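Local coordinates for protein beta-xylanase (Caldicellulosiruptor kristjanssonii, PDB 7NWN) that probably binds plant cell-wall polysaccharide through a family 9 carbohydrate-binding module that belongs to a multimodular xylanase-glucuronoyl esterase, at residues I47-F61 / E170-F184. Residues are numbered along the deposited sequence; the frame is centred on the assembly and turned at random.
With CA (calcium ion), chain Q; EDO (1,2-ethanediol), chain K.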
loop_
_atom_site.group_PDB
_atom_site.type_symbol
_atom_site.label_atom_id
_atom_site.label_comp_id
_atom_site.label_asym_id
_atom_site.label_seq_id
_atom_site.Cartn_x
_atom_site.Cartn_y
_atom_site.Cartn_z
ATOM N N ILE A 47 7.974 3.544 -7.737
ATOM C CA ILE A 47 9.021 2.532 -7.630
ATOM C C ILE A 47 9.738 2.764 -6.302
ATOM O O ILE A 47 10.480 3.742 -6.139
ATOM C CB ILE A 47 10.050 2.652 -8.773
ATOM C CG1 ILE A 47 9.435 2.761 -10.180
ATOM C CG2 ILE A 47 11.104 1.559 -8.635
ATOM C CD1 ILE A 47 8.792 1.506 -10.717
ATOM N N PRO A 48 9.543 1.903 -5.290
ATOM C CA PRO A 48 10.272 2.080 -4.029
ATOM C C PRO A 48 11.716 1.660 -4.306
ATOM O O PRO A 48 11.948 0.616 -4.921
ATOM C CB PRO A 48 9.503 1.161 -3.087
ATOM C CG PRO A 48 9.012 0.053 -3.998
ATOM C CD PRO A 48 8.659 0.729 -5.300
ATOM N N ARG A 49 12.669 2.501 -3.892
ATOM C CA ARG A 49 14.076 2.257 -4.218
ATOM C C ARG A 49 14.969 2.158 -2.964
ATOM O O ARG A 49 16.171 2.148 -3.084
ATOM C CB ARG A 49 14.557 3.394 -5.123
ATOM C CG ARG A 49 14.038 3.270 -6.541
ATOM C CD ARG A 49 14.324 4.578 -7.233
ATOM N NE ARG A 49 13.545 4.709 -8.457
ATOM C CZ ARG A 49 13.692 3.972 -9.558
ATOM N NH1 ARG A 49 14.598 3.005 -9.608
ATOM N NH2 ARG A 49 12.921 4.214 -10.606
ATOM N N ILE A 50 14.401 2.093 -1.763
ATOM C CA ILE A 50 15.165 1.979 -0.522
ATOM C C ILE A 50 15.245 0.501 -0.149
ATOM O O ILE A 50 14.313 -0.068 0.413
ATOM C CB ILE A 50 14.522 2.842 0.593
ATOM C CG1 ILE A 50 14.405 4.321 0.171
ATOM C CG2 ILE A 50 15.164 2.627 1.965
ATOM C CD1 ILE A 50 13.620 5.204 1.142
ATOM N N TYR A 51 16.384 -0.106 -0.463
ATOM C CA TYR A 51 16.632 -1.503 -0.186
ATOM C C TYR A 51 17.487 -1.603 1.078
ATOM O O TYR A 51 18.470 -0.896 1.175
ATOM C CB TYR A 51 17.429 -2.064 -1.362
ATOM C CG TYR A 51 16.586 -2.273 -2.588
ATOM C CD1 TYR A 51 16.327 -1.244 -3.479
ATOM C CD2 TYR A 51 16.068 -3.525 -2.873
ATOM C CE1 TYR A 51 15.557 -1.450 -4.616
ATOM C CE2 TYR A 51 15.305 -3.751 -4.001
ATOM C CZ TYR A 51 15.035 -2.708 -4.861
ATOM O OH TYR A 51 14.263 -2.981 -5.941
ATOM N N SER A 52 17.130 -2.485 2.013
ATOM C CA SER A 52 17.931 -2.818 3.176
ATOM C C SER A 52 19.229 -3.536 2.793
ATOM O O SER A 52 20.189 -3.469 3.568
ATOM C CB SER A 52 17.158 -3.644 4.169
ATOM O OG SER A 52 16.893 -4.938 3.640
ATOM N N ALA A 53 19.227 -4.240 1.647
ATOM C CA ALA A 53 20.349 -5.056 1.167
ATOM C C ALA A 53 20.108 -5.427 -0.287
ATOM O O ALA A 53 18.990 -5.289 -0.767
ATOM C CB ALA A 53 20.501 -6.321 1.978
ATOM N N THR A 54 21.129 -5.951 -0.977
ATOM C CA THR A 54 20.953 -6.314 -2.374
ATOM C C THR A 54 20.090 -7.568 -2.435
ATOM O O THR A 54 20.141 -8.399 -1.526
ATOM C CB THR A 54 22.294 -6.523 -3.097
ATOM O OG1 THR A 54 22.854 -7.647 -2.432
ATOM C CG2 THR A 54 23.245 -5.348 -2.995
ATOM N N THR A 55 19.294 -7.678 -3.506
ATOM C CA THR A 55 18.277 -8.711 -3.683
ATOM C C THR A 55 17.789 -8.631 -5.126
ATOM O O THR A 55 17.851 -7.561 -5.721
ATOM C CB THR A 55 17.082 -8.505 -2.736
ATOM O OG1 THR A 55 16.178 -9.568 -3.010
ATOM C CG2 THR A 55 16.381 -7.172 -2.898
ATOM N N GLN A 56 17.289 -9.724 -5.706
ATOM C CA GLN A 56 16.726 -9.574 -7.044
ATOM C C GLN A 56 15.217 -9.284 -6.967
ATOM O O GLN A 56 14.554 -9.183 -8.003
ATOM C CB GLN A 56 16.961 -10.808 -7.920
ATOM C CG GLN A 56 18.378 -11.354 -7.926
ATOM C CD GLN A 56 19.172 -10.791 -9.072
ATOM O OE1 GLN A 56 19.583 -9.632 -9.056
ATOM N NE2 GLN A 56 19.382 -11.619 -10.080
ATOM N N THR A 57 14.674 -9.190 -5.743
ATOM C CA THR A 57 13.283 -8.779 -5.552
ATOM C C THR A 57 13.133 -7.288 -5.840
ATOM O O THR A 57 13.973 -6.505 -5.435
ATOM C CB THR A 57 12.790 -9.099 -4.143
ATOM O OG1 THR A 57 12.845 -10.521 -4.120
ATOM C CG2 THR A 57 11.374 -8.630 -3.831
ATOM N N ASN A 58 12.096 -6.914 -6.597
ATOM C CA ASN A 58 11.777 -5.510 -6.779
ATOM C C ASN A 58 10.257 -5.394 -6.846
ATOM O O ASN A 58 9.576 -6.421 -6.887
ATOM C CB ASN A 58 12.492 -4.841 -7.956
ATOM C CG ASN A 58 12.183 -5.547 -9.252
ATOM O OD1 ASN A 58 11.183 -5.261 -9.894
ATOM N ND2 ASN A 58 13.016 -6.506 -9.614
ATOM N N ALA A 59 9.753 -4.149 -6.796
ATOM C CA ALA A 59 8.328 -3.947 -6.655
ATOM C C ALA A 59 7.952 -2.594 -7.231
ATOM O O ALA A 59 8.806 -1.726 -7.398
ATOM C CB ALA A 59 7.923 -4.024 -5.200
ATOM N N LYS A 60 6.646 -2.437 -7.474
ATOM C CA LYS A 60 6.070 -1.166 -7.858
ATOM C C LYS A 60 4.663 -1.113 -7.281
ATOM O O LYS A 60 4.099 -2.139 -6.890
ATOM C CB LYS A 60 6.112 -1.045 -9.383
ATOM C CG LYS A 60 5.660 -2.293 -10.145
ATOM C CD LYS A 60 5.783 -2.166 -11.669
ATOM C CE LYS A 60 5.555 -3.431 -12.489
ATOM N NZ LYS A 60 5.760 -3.172 -13.943
ATOM N N PHE A 61 4.101 0.089 -7.213
ATOM C CA PHE A 61 2.726 0.181 -6.745
ATOM C C PHE A 61 2.102 1.439 -7.328
ATOM O O PHE A 61 2.828 2.382 -7.667
ATOM C CB PHE A 61 2.661 0.132 -5.214
ATOM C CG PHE A 61 3.202 1.374 -4.554
ATOM C CD1 PHE A 61 4.558 1.493 -4.258
ATOM C CD2 PHE A 61 2.350 2.434 -4.240
ATOM C CE1 PHE A 61 5.057 2.656 -3.674
ATOM C CE2 PHE A 61 2.840 3.599 -3.647
ATOM C CZ PHE A 61 4.197 3.717 -3.371
ATOM N N GLU A 170 10.902 -9.189 1.872
ATOM C CA GLU A 170 11.364 -10.299 1.068
ATOM C C GLU A 170 11.929 -11.410 1.941
ATOM O O GLU A 170 12.916 -11.183 2.649
ATOM C CB GLU A 170 12.485 -9.956 0.104
ATOM C CG GLU A 170 12.740 -11.259 -0.700
ATOM C CD GLU A 170 14.097 -11.277 -1.327
ATOM O OE1 GLU A 170 14.751 -10.181 -1.389
ATOM O OE2 GLU A 170 14.484 -12.363 -1.742
ATOM N N ALA A 171 11.307 -12.591 1.849
ATOM C CA ALA A 171 11.744 -13.779 2.569
ATOM C C ALA A 171 12.402 -14.743 1.590
ATOM O O ALA A 171 12.035 -14.734 0.429
ATOM C CB ALA A 171 10.609 -14.468 3.265
ATOM N N ASP A 172 13.289 -15.633 2.067
ATOM C CA ASP A 172 13.929 -16.594 1.160
ATOM C C ASP A 172 13.514 -18.017 1.539
ATOM O O ASP A 172 12.664 -18.199 2.424
ATOM C CB ASP A 172 15.443 -16.361 1.097
ATOM C CG ASP A 172 16.184 -16.799 2.364
ATOM O OD1 ASP A 172 15.538 -17.268 3.371
ATOM O OD2 ASP A 172 17.408 -16.660 2.339
ATOM N N SER A 173 14.147 -19.030 0.907
ATOM C CA SER A 173 13.728 -20.401 1.157
ATOM C C SER A 173 14.117 -20.878 2.553
ATOM O O SER A 173 13.653 -21.938 2.970
ATOM C CB SER A 173 14.229 -21.352 0.105
ATOM O OG SER A 173 15.628 -21.268 0.009
ATOM N N SER A 174 14.917 -20.092 3.300
ATOM C CA SER A 174 15.116 -20.392 4.725
ATOM C C SER A 174 13.925 -19.952 5.586
ATOM O O SER A 174 13.964 -20.115 6.797
ATOM C CB SER A 174 16.418 -19.821 5.251
ATOM O OG SER A 174 16.321 -18.404 5.431
ATOM N N ALA A 175 12.860 -19.366 4.997
ATOM C CA ALA A 175 11.683 -19.008 5.787
ATOM C C ALA A 175 11.964 -17.871 6.788
ATOM O O ALA A 175 11.465 -17.871 7.915
ATOM C CB ALA A 175 11.112 -20.236 6.449
ATOM N N ARG A 176 12.779 -16.901 6.369
ATOM C CA ARG A 176 13.124 -15.709 7.136
ATOM C C ARG A 176 13.130 -14.522 6.178
ATOM O O ARG A 176 13.549 -14.659 5.035
ATOM C CB ARG A 176 14.597 -15.782 7.579
ATOM C CG ARG A 176 14.833 -16.436 8.934
ATOM C CD ARG A 176 15.369 -17.845 8.965
ATOM N NE ARG A 176 16.560 -17.919 8.127
ATOM C CZ ARG A 176 17.800 -18.172 8.567
ATOM N NH1 ARG A 176 18.010 -18.382 9.857
ATOM N NH2 ARG A 176 18.806 -18.237 7.700
ATOM N N ARG A 177 12.857 -13.320 6.688
ATOM C CA ARG A 177 13.067 -12.124 5.881
ATOM C C ARG A 177 14.564 -11.855 5.729
ATOM O O ARG A 177 15.283 -11.878 6.715
ATOM C CB ARG A 177 12.345 -10.919 6.505
ATOM C CG ARG A 177 12.577 -9.632 5.715
ATOM C CD ARG A 177 11.619 -8.539 6.197
ATOM N NE ARG A 177 12.286 -7.895 7.317
ATOM C CZ ARG A 177 11.756 -6.951 8.099
ATOM N NH1 ARG A 177 10.518 -6.519 7.904
ATOM N NH2 ARG A 177 12.476 -6.468 9.094
ATOM N N VAL A 178 15.006 -11.572 4.501
ATOM C CA VAL A 178 16.383 -11.260 4.202
ATOM C C VAL A 178 16.523 -9.846 3.678
ATOM O O VAL A 178 17.656 -9.399 3.539
ATOM C CB VAL A 178 17.042 -12.281 3.252
ATOM C CG1 VAL A 178 16.985 -13.668 3.877
ATOM C CG2 VAL A 178 16.413 -12.319 1.862
ATOM N N ALA A 179 15.407 -9.180 3.325
ATOM C CA ALA A 179 15.492 -7.845 2.747
ATOM C C ALA A 179 14.160 -7.110 2.911
ATOM O O ALA A 179 13.127 -7.744 3.094
ATOM C CB ALA A 179 15.929 -7.886 1.309
ATOM N N THR A 180 14.232 -5.774 2.878
ATOM C CA THR A 180 13.077 -4.904 2.842
ATOM C C THR A 180 13.276 -3.924 1.716
ATOM O O THR A 180 14.412 -3.612 1.351
ATOM C CB THR A 180 12.796 -4.138 4.142
ATOM O OG1 THR A 180 13.917 -3.287 4.399
ATOM C CG2 THR A 180 12.454 -5.031 5.310
ATOM N N ILE A 181 12.139 -3.511 1.146
ATOM C CA ILE A 181 12.103 -2.402 0.210
ATOM C C ILE A 181 11.111 -1.373 0.744
ATOM O O ILE A 181 10.017 -1.750 1.170
ATOM C CB ILE A 181 11.715 -2.883 -1.193
ATOM C CG1 ILE A 181 12.427 -4.195 -1.563
ATOM C CG2 ILE A 181 11.986 -1.772 -2.213
ATOM C CD1 ILE A 181 12.096 -4.693 -2.962
ATOM N N ASN A 182 11.522 -0.097 0.748
ATOM C CA ASN A 182 10.680 0.981 1.238
ATOM C C ASN A 182 10.556 2.089 0.192
ATOM O O ASN A 182 11.445 2.253 -0.642
ATOM C CB ASN A 182 11.174 1.569 2.551
ATOM C CG ASN A 182 10.877 0.632 3.690
ATOM O OD1 ASN A 182 11.595 -0.369 3.847
ATOM N ND2 ASN A 182 9.792 0.906 4.407
ATOM N N MET A 183 9.423 2.802 0.236
ATOM C CA MET A 183 9.206 3.924 -0.671
ATOM C C MET A 183 9.933 5.155 -0.089
ATOM O O MET A 183 10.713 5.779 -0.797
ATOM C CB MET A 183 7.699 4.222 -0.883
ATOM C CG MET A 183 7.434 5.375 -1.878
ATOM S SD MET A 183 8.047 4.983 -3.499
ATOM C CE MET A 183 8.601 6.600 -4.019
ATOM N N PHE A 184 9.689 5.443 1.193
ATOM C CA PHE A 184 10.005 6.719 1.831
ATOM C C PHE A 184 10.972 6.601 3.027
ATOM O O PHE A 184 11.865 7.414 3.144
ATOM C CB PHE A 184 8.718 7.411 2.284
ATOM C CG PHE A 184 7.871 7.913 1.145
ATOM C CD1 PHE A 184 8.393 8.794 0.192
ATOM C CD2 PHE A 184 6.546 7.493 1.008
ATOM C CE1 PHE A 184 7.610 9.268 -0.860
ATOM C CE2 PHE A 184 5.762 8.000 -0.026
ATOM C CZ PHE A 184 6.295 8.863 -0.971
HETATM CA CA CA Q . 10.885 -14.104 -1.545
HETATM C C1 EDO K . 7.475 7.847 -8.103
HETATM O O1 EDO K . 6.613 8.015 -7.019
HETATM C C2 EDO K . 8.487 6.808 -7.798
HETATM O O2 EDO K . 8.599 5.986 -8.909
HETATM O O HOH W 1 12.156 4.960 -2.751
HETATM O O HOH W 2 14.121 -0.970 2.970
HETATM O O HOH W 3 18.309 -7.007 4.576
HETATM O O HOH W 4 16.975 -11.985 -1.918
HETATM O O HOH W 5 13.309 -14.409 -2.403
#
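Ser52 OG is gripped from two directions: it accepts a hydrogen bond from Thr180 N at 2.9 Å and donates to a water that in turn donates to Val178 O. A torsion chi1 of 68° sets this hydroxyl between the residue's own N and carbonyl carbon, within reach of the neighbouring strand, and a small serine can stand in there for a main-chain acceptor. Ser52 N completes the exchange by donating to Thr180 O. Further along, Ile50 and Asn182 form an antiparallel hydrogen-bonded pair, Asn182 N to Ile50 O being the shorter bond at 2.8 Å. The Asn182 amide nitrogen is held by Glu165 and Gln167, so this buried N-H group is satisfied. Tyr51 and Ile181 make the adjoining non-hydrogen-bonded pair. The branched isoleucine suits this place: its CG2 lies over the tyrosine ring in a CH-pi contact, 4.2 Å from the centroid, while CD1 reaches Tyr51 CE2 at 3.5 Å.

Strand 50-51 thus edges strand 177-182 in one sheet of the beta-sandwich expected of family 9 modules, and the chain then crosses to the other sheet as strand 58-66. Ile181 CD1 packs against the incoming chain, 3.6 Å from Thr57 O. Pro48, with no N-H to offer, packs its CG on Ile181 CG2. Met183 is flexible and polarisable; its CG lies anti to the backbone N (chi1 -178°), at the edge of the Phe61 ring, and a bend at chi2 keeps SD beside that edge, 3.8 Å from Phe61 CE1, a Met-aromatic contact; Phe166 stacks on the same ring. Near the far end a classic beta bulge sets Val178 and Ala179 against Glu170, and Ala171 O binds a calcium ion together with Asp78, Val80 and Asp92.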